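Local coordinates for protein formiminoglutamase (Trypanosoma cruzi, PDB 4MYN) that is a formiminoglutamase of the arginase family, a manganese metalloenzyme that hydrolyses N-formimino-L-glutamate to formamide and L-glutamate, at residues 122-127 against 276-281; 146-151 against 234-239. The protein carries 2 engineered substitutions. All coordinates share one frame; numbering follows the deposited sequence.

Contact 1 (122-127 against 276-281); sequences HDQSAP and MMDMSE. Engineered in segment 122-127: His122 (natural residue Asn). With MN (manganese (II) ion), chain B.
Two hydrogen bonds tie the short 3-10 turn at the start of 122-127 to the end of strand 276-280, one from the backbone of His122 and one from the amide of Gln124. His122 N donates to Glu281 OE2 at 2.8 Å, reaching the oxygen on its anti side; the Glu281 chain bends at chi2 to bring the carboxylate there, while Ser249 holds its OE1. Gln124 sends its side chain toward the strand. CG lies between the backbone N and the carbonyl carbon (chi1 63°), and from there the chain runs extended until NE2 donates to Ser280 OG at 2.8 Å, the hydroxyl lying 20° out of the amide plane. A third polar pair, Ser125 OG to Asp278 OD2 at 2.8 Å, is less certain, because the hydroxyl is modelled too near a neighbour. Asp278 is held from outside as well, OD1 by Ser234 and OD2 by Asn128.

Van der Waals packing fills in between. Ser280 CB lies 3.4 Å from His122 CA, and Ser280 OG approaches His122 CD2 obliquely at 3.4 Å. The side chains of Gln124 and Asp278 come from opposite directions, their amide and carboxylate planes 44° apart.

Metal binding involves His122, an engineered replacement for the natural Asn. Its ND1 binds the chain B manganese at 2.2 Å, its NE2 is hydrogen-bonded to Ser234, and water 1, itself a ligand of this metal, lies in plane at the ring edge. The same water gives a weak hydrogen bond to Glu281 OE2, so the carboxylate meets both the histidine backbone and the metal's water shell. All the touching residues are buried, at the C-terminal edge of the parallel sheet, where the arginase/deacetylase fold carries its manganese site.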
loop_
_atom_site.group_PDB
_atom_site.type_symbol
_atom_site.label_atom_id
_atom_site.label_comp_id
_atom_site.label_asym_id
_atom_site.label_seq_id
_atom_site.Cartn_x
_atom_site.Cartn_y
_atom_site.Cartn_z
ATOM N N HIS A 122 8.358 -11.239 -19.654
ATOM C CA HIS A 122 7.657 -10.463 -20.673
ATOM C C HIS A 122 8.138 -10.742 -22.095
ATOM O O HIS A 122 7.498 -10.311 -23.060
ATOM C CB HIS A 122 7.770 -8.967 -20.385
ATOM C CG HIS A 122 6.607 -8.165 -20.890
ATOM N ND1 HIS A 122 6.445 -6.826 -20.614
ATOM C CD2 HIS A 122 5.541 -8.522 -21.647
ATOM C CE1 HIS A 122 5.335 -6.387 -21.185
ATOM N NE2 HIS A 122 4.765 -7.398 -21.811
ATOM N N ASP A 123 9.258 -11.449 -22.231
ATOM C CA ASP A 123 9.716 -11.853 -23.566
ATOM C C ASP A 123 8.649 -12.630 -24.359
ATOM O O ASP A 123 8.700 -12.668 -25.592
ATOM C CB ASP A 123 11.033 -12.638 -23.512
ATOM C CG ASP A 123 11.046 -13.698 -22.426
ATOM O OD1 ASP A 123 11.085 -13.326 -21.219
ATOM O OD2 ASP A 123 11.039 -14.905 -22.782
ATOM N N GLN A 124 7.700 -13.241 -23.655
ATOM C CA GLN A 124 6.592 -13.956 -24.289
ATOM C C GLN A 124 5.782 -13.077 -25.241
ATOM O O GLN A 124 5.095 -13.588 -26.136
ATOM C CB GLN A 124 5.651 -14.589 -23.249
ATOM C CG GLN A 124 4.931 -13.580 -22.308
ATOM C CD GLN A 124 3.631 -14.114 -21.764
ATOM O OE1 GLN A 124 2.974 -14.931 -22.411
ATOM N NE2 GLN A 124 3.224 -13.635 -20.582
ATOM N N SER A 125 5.851 -11.762 -25.051
ATOM C CA SER A 125 5.032 -10.858 -25.853
ATOM C C SER A 125 5.475 -10.766 -27.312
ATOM O O SER A 125 4.681 -10.391 -28.176
ATOM C CB SER A 125 4.965 -9.478 -25.213
ATOM O OG SER A 125 4.267 -9.586 -23.988
ATOM N N ALA A 126 6.734 -11.111 -27.579
ATOM C CA ALA A 126 7.219 -11.156 -28.963
ATOM C C ALA A 126 6.498 -12.220 -29.796
ATOM O O ALA A 126 5.887 -11.883 -30.826
ATOM C CB ALA A 126 8.731 -11.324 -29.015
ATOM N N PRO A 127 6.534 -13.501 -29.356
ATOM C CA PRO A 127 5.789 -14.558 -30.060
ATOM C C PRO A 127 4.290 -14.318 -30.059
ATOM O O PRO A 127 3.624 -14.571 -31.056
ATOM C CB PRO A 127 6.074 -15.831 -29.253
ATOM C CG PRO A 127 7.132 -15.483 -28.255
ATOM C CD PRO A 127 7.351 -14.015 -28.238
ATOM N N MET A 276 -6.593 -10.772 -27.656
ATOM C CA MET A 276 -5.852 -11.661 -26.779
ATOM C C MET A 276 -5.227 -10.847 -25.669
ATOM O O MET A 276 -5.089 -9.628 -25.793
ATOM C CB MET A 276 -4.760 -12.445 -27.523
ATOM C CG MET A 276 -3.457 -11.656 -27.778
ATOM S SD MET A 276 -2.051 -12.697 -28.271
ATOM C CE MET A 276 -1.726 -13.542 -26.713
ATOM N N MET A 277 -4.838 -11.535 -24.604
ATOM C CA MET A 277 -4.144 -10.875 -23.498
ATOM C C MET A 277 -3.011 -11.740 -22.976
ATOM O O MET A 277 -3.143 -12.953 -22.899
ATOM C CB MET A 277 -5.122 -10.598 -22.358
ATOM C CG MET A 277 -4.456 -10.216 -21.030
ATOM S SD MET A 277 -5.736 -9.814 -19.831
ATOM C CE MET A 277 -4.743 -9.069 -18.531
ATOM N N ASP A 278 -1.897 -11.109 -22.609
ATOM C CA ASP A 278 -0.914 -11.811 -21.793
ATOM C C ASP A 278 -0.612 -11.051 -20.505
ATOM O O ASP A 278 -0.944 -9.872 -20.357
ATOM C CB ASP A 278 0.349 -12.258 -22.558
ATOM C CG ASP A 278 1.218 -11.102 -23.054
ATOM O OD1 ASP A 278 0.971 -9.917 -22.752
ATOM O OD2 ASP A 278 2.192 -11.398 -23.772
ATOM N N MET A 279 -0.025 -11.763 -19.564
ATOM C CA MET A 279 0.291 -11.196 -18.264
ATOM C C MET A 279 1.666 -11.704 -17.884
ATOM O O MET A 279 1.857 -12.912 -17.754
ATOM C CB MET A 279 -0.768 -11.680 -17.255
ATOM C CG MET A 279 -0.580 -11.192 -15.810
ATOM S SD MET A 279 -1.930 -11.751 -14.721
ATOM C CE MET A 279 -3.310 -10.930 -15.513
ATOM N N SER A 280 2.613 -10.785 -17.680
ATOM C CA SER A 280 4.013 -11.163 -17.504
ATOM C C SER A 280 4.602 -10.606 -16.199
ATOM O O SER A 280 4.080 -9.644 -15.627
ATOM C CB SER A 280 4.849 -10.659 -18.680
ATOM O OG SER A 280 4.357 -11.168 -19.906
ATOM N N GLU A 281 5.669 -11.257 -15.750
ATOM C CA GLU A 281 6.546 -10.791 -14.668
ATOM C C GLU A 281 6.113 -11.161 -13.250
ATOM O O GLU A 281 6.785 -10.796 -12.273
ATOM C CB GLU A 281 6.876 -9.298 -14.805
ATOM C CG GLU A 281 7.584 -8.964 -16.139
ATOM C CD GLU A 281 8.971 -9.579 -16.254
ATOM O OE1 GLU A 281 9.697 -9.580 -15.239
ATOM O OE2 GLU A 281 9.362 -10.024 -17.364
HETATM MN MN MN B . 7.823 -5.590 -19.374
HETATM O O HOH W 1 9.548 -7.048 -18.704
HETATM O O HOH W 2 9.542 -4.735 -18.122
#

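Contact 2 (146-151 against 234-239); sequences DSHLDV and SFDVDS. With MN (manganese (II) ion), chain C; MN (manganese (II) ion), chain B.
Asp236 presses its carboxylate against that of Asp146, with OD2 only 3.0 Å from Asp146 OD1; such close oxygens are held together by the chain C manganese they both bind. Asp236 has CG anti to its own N (chi1 -177°), which carries the group out from the strand end to the metals. There OD2 alone bridges the pair, 2.2 Å from the chain B and from the chain C manganese. Asp146 bridges in the other way, OD1 binding the chain C ion and OD2 the chain B ion, with the two carboxylate planes turned 67° apart. On the far side of the chain B ion, Asp150 adds OD2 as a ligand, while its OD1 accepts from water 2, the water that both metals bind; engineered His122 supplies a further ligand to this ion.

Asp236 OD1, the oxygen not used on metal, accepts from Asp238 N, closing an Asx turn that leads the chain from strand into a 3-10 turn. Asp146 OD1 makes the matching Asx turn with His148 N. This pairing of a D-x-H-x-D loop with a D-x-D strand end is the binuclear manganese site of the arginase family.

Next comes Asp238, whose carboxylate chelates the chain C ion through OD1 at 2.3 Å and OD2 at 2.4 Å. The ring of His148, bound to the same ion by ND1 at 2.2 Å, stands 82° from the carboxylate plane and points its edge at Asp238, CE1 lying 3.2 Å from OD2; Gln189 holds its NE2. Ser147 OG, above one face of that ring toward its rim, is 3.1 Å from Asp238 OD1.

At Ser239 the contact turns to side chain against backbone: CB sits 3.8 Å from Asp146 CA, and both N and OG of Ser239 are hydrogen-bonded to Asp236 O.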
loop_
_atom_site.group_PDB
_atom_site.type_symbol
_atom_site.label_atom_id
_atom_site.label_comp_id
_atom_site.label_asym_id
_atom_site.label_seq_id
_atom_site.Cartn_x
_atom_site.Cartn_y
_atom_site.Cartn_z
ATOM N N ASP A 146 2.939 -1.273 -18.771
ATOM C CA ASP A 146 4.256 -1.562 -18.242
ATOM C C ASP A 146 4.871 -0.292 -17.676
ATOM O O ASP A 146 4.764 0.784 -18.279
ATOM C CB ASP A 146 5.106 -2.074 -19.418
ATOM C CG ASP A 146 6.339 -2.821 -18.978
ATOM O OD1 ASP A 146 6.844 -2.564 -17.867
ATOM O OD2 ASP A 146 6.812 -3.653 -19.779
ATOM N N SER A 147 5.535 -0.384 -16.527
ATOM C CA SER A 147 6.324 0.763 -16.069
ATOM C C SER A 147 7.515 1.031 -16.999
ATOM O O SER A 147 8.043 2.144 -17.035
ATOM C CB SER A 147 6.799 0.567 -14.626
ATOM O OG SER A 147 7.476 -0.664 -14.483
ATOM N N HIS A 148 7.927 0.007 -17.746
ATOM C CA HIS A 148 9.090 0.099 -18.647
ATOM C C HIS A 148 8.685 0.050 -20.121
ATOM O O HIS A 148 7.638 -0.461 -20.438
ATOM C CB HIS A 148 10.046 -1.056 -18.359
ATOM C CG HIS A 148 10.237 -1.318 -16.899
ATOM N ND1 HIS A 148 9.545 -2.299 -16.219
ATOM C CD2 HIS A 148 11.028 -0.706 -15.981
ATOM C CE1 HIS A 148 9.908 -2.287 -14.947
ATOM N NE2 HIS A 148 10.802 -1.326 -14.775
ATOM N N LEU A 149 9.535 0.548 -21.029
ATOM C CA LEU A 149 9.169 0.572 -22.453
ATOM C C LEU A 149 9.432 -0.761 -23.168
ATOM O O LEU A 149 8.724 -1.134 -24.122
ATOM C CB LEU A 149 9.899 1.699 -23.186
ATOM C CG LEU A 149 9.576 3.143 -22.827
ATOM C CD1 LEU A 149 10.241 4.054 -23.847
ATOM C CD2 LEU A 149 8.079 3.373 -22.814
ATOM N N ASP A 150 10.460 -1.471 -22.714
ATOM C CA ASP A 150 10.769 -2.798 -23.233
ATOM C C ASP A 150 11.075 -2.779 -24.726
ATOM O O ASP A 150 10.602 -3.637 -25.475
ATOM C CB ASP A 150 9.627 -3.775 -22.942
ATOM C CG ASP A 150 9.619 -4.241 -21.499
ATOM O OD1 ASP A 150 10.199 -3.535 -20.640
ATOM O OD2 ASP A 150 9.047 -5.318 -21.236
ATOM N N VAL A 151 11.862 -1.790 -25.137
ATOM C CA VAL A 151 12.365 -1.710 -26.506
ATOM C C VAL A 151 13.884 -1.736 -26.473
ATOM O O VAL A 151 14.561 -1.267 -27.398
ATOM C CB VAL A 151 11.855 -0.463 -27.269
ATOM C CG1 VAL A 151 10.339 -0.502 -27.382
ATOM C CG2 VAL A 151 12.338 0.836 -26.612
ATOM N N SER A 234 -1.358 -6.380 -23.554
ATOM C CA SER A 234 -0.186 -6.986 -22.924
ATOM C C SER A 234 0.073 -6.311 -21.591
ATOM O O SER A 234 0.349 -5.113 -21.542
ATOM C CB SER A 234 1.044 -6.852 -23.828
ATOM O OG SER A 234 2.169 -7.535 -23.289
ATOM N N PHE A 235 -0.011 -7.084 -20.514
ATOM C CA PHE A 235 0.042 -6.506 -19.175
ATOM C C PHE A 235 1.275 -7.012 -18.429
ATOM O O PHE A 235 1.390 -8.198 -18.141
ATOM C CB PHE A 235 -1.240 -6.877 -18.401
ATOM C CG PHE A 235 -1.698 -5.804 -17.411
ATOM C CD1 PHE A 235 -0.817 -5.276 -16.473
ATOM C CD2 PHE A 235 -3.008 -5.344 -17.421
ATOM C CE1 PHE A 235 -1.246 -4.301 -15.553
ATOM C CE2 PHE A 235 -3.438 -4.369 -16.508
ATOM C CZ PHE A 235 -2.543 -3.851 -15.577
ATOM N N ASP A 236 2.180 -6.101 -18.106
ATOM C CA ASP A 236 3.325 -6.408 -17.247
ATOM C C ASP A 236 2.933 -5.973 -15.846
ATOM O O ASP A 236 2.717 -4.794 -15.628
ATOM C CB ASP A 236 4.513 -5.585 -17.681
ATOM C CG ASP A 236 5.761 -5.893 -16.889
ATOM O OD1 ASP A 236 5.687 -6.479 -15.791
ATOM O OD2 ASP A 236 6.839 -5.552 -17.382
ATOM N N VAL A 237 2.828 -6.921 -14.919
ATOM C CA VAL A 237 2.290 -6.604 -13.594
ATOM C C VAL A 237 3.223 -5.713 -12.755
ATOM O O VAL A 237 2.823 -5.216 -11.687
ATOM C CB VAL A 237 1.836 -7.860 -12.788
ATOM C CG1 VAL A 237 0.618 -8.515 -13.437
ATOM C CG2 VAL A 237 2.979 -8.840 -12.577
ATOM N N ASP A 238 4.442 -5.484 -13.239
ATOM C CA ASP A 238 5.308 -4.503 -12.581
ATOM C C ASP A 238 4.922 -3.049 -12.900
ATOM O O ASP A 238 5.618 -2.119 -12.494
ATOM C CB ASP A 238 6.807 -4.781 -12.820
ATOM C CG ASP A 238 7.284 -4.425 -14.227
ATOM O OD1 ASP A 238 6.670 -3.577 -14.918
ATOM O OD2 ASP A 238 8.325 -4.994 -14.629
ATOM N N SER A 239 3.793 -2.867 -13.595
ATOM C CA SER A 239 3.190 -1.550 -13.767
ATOM C C SER A 239 2.379 -1.185 -12.526
ATOM O O SER A 239 2.032 -0.022 -12.343
ATOM C CB SER A 239 2.245 -1.526 -14.986
ATOM O OG SER A 239 1.178 -2.452 -14.808
HETATM MN MN MN C . 8.104 -3.884 -16.709
HETATM MN MN MN B . 7.823 -5.590 -19.374
HETATM O O HOH W 2 9.542 -4.735 -18.122
HETATM O O HOH W 1 9.548 -7.048 -18.704
#

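Contact 2 is nested within the chain loop that contact 1 closes, and the two meet at the manganese pair, whose ions lie 3.2 Å apart. Contact 2 binds both ions, whereas contact 1 adds one ligand, engineered His122, to the chain B ion. Waters 1 and 2 are shared by the two contacts. Strands 274-280 and 231-236 are parallel neighbours, probably hydrogen-bonded from Ser280 N to Phe235 O at 2.9 Å. Behind the His122 ring, Ser234 OG lies 2.7 Å from Asp278 OD1 and is also hydrogen-bonded to His122 NE2, a second-shell link. Glu281 CG packs 3.1 Å from Asp236 OD1, which brings contact 1 against the bridging carboxylate.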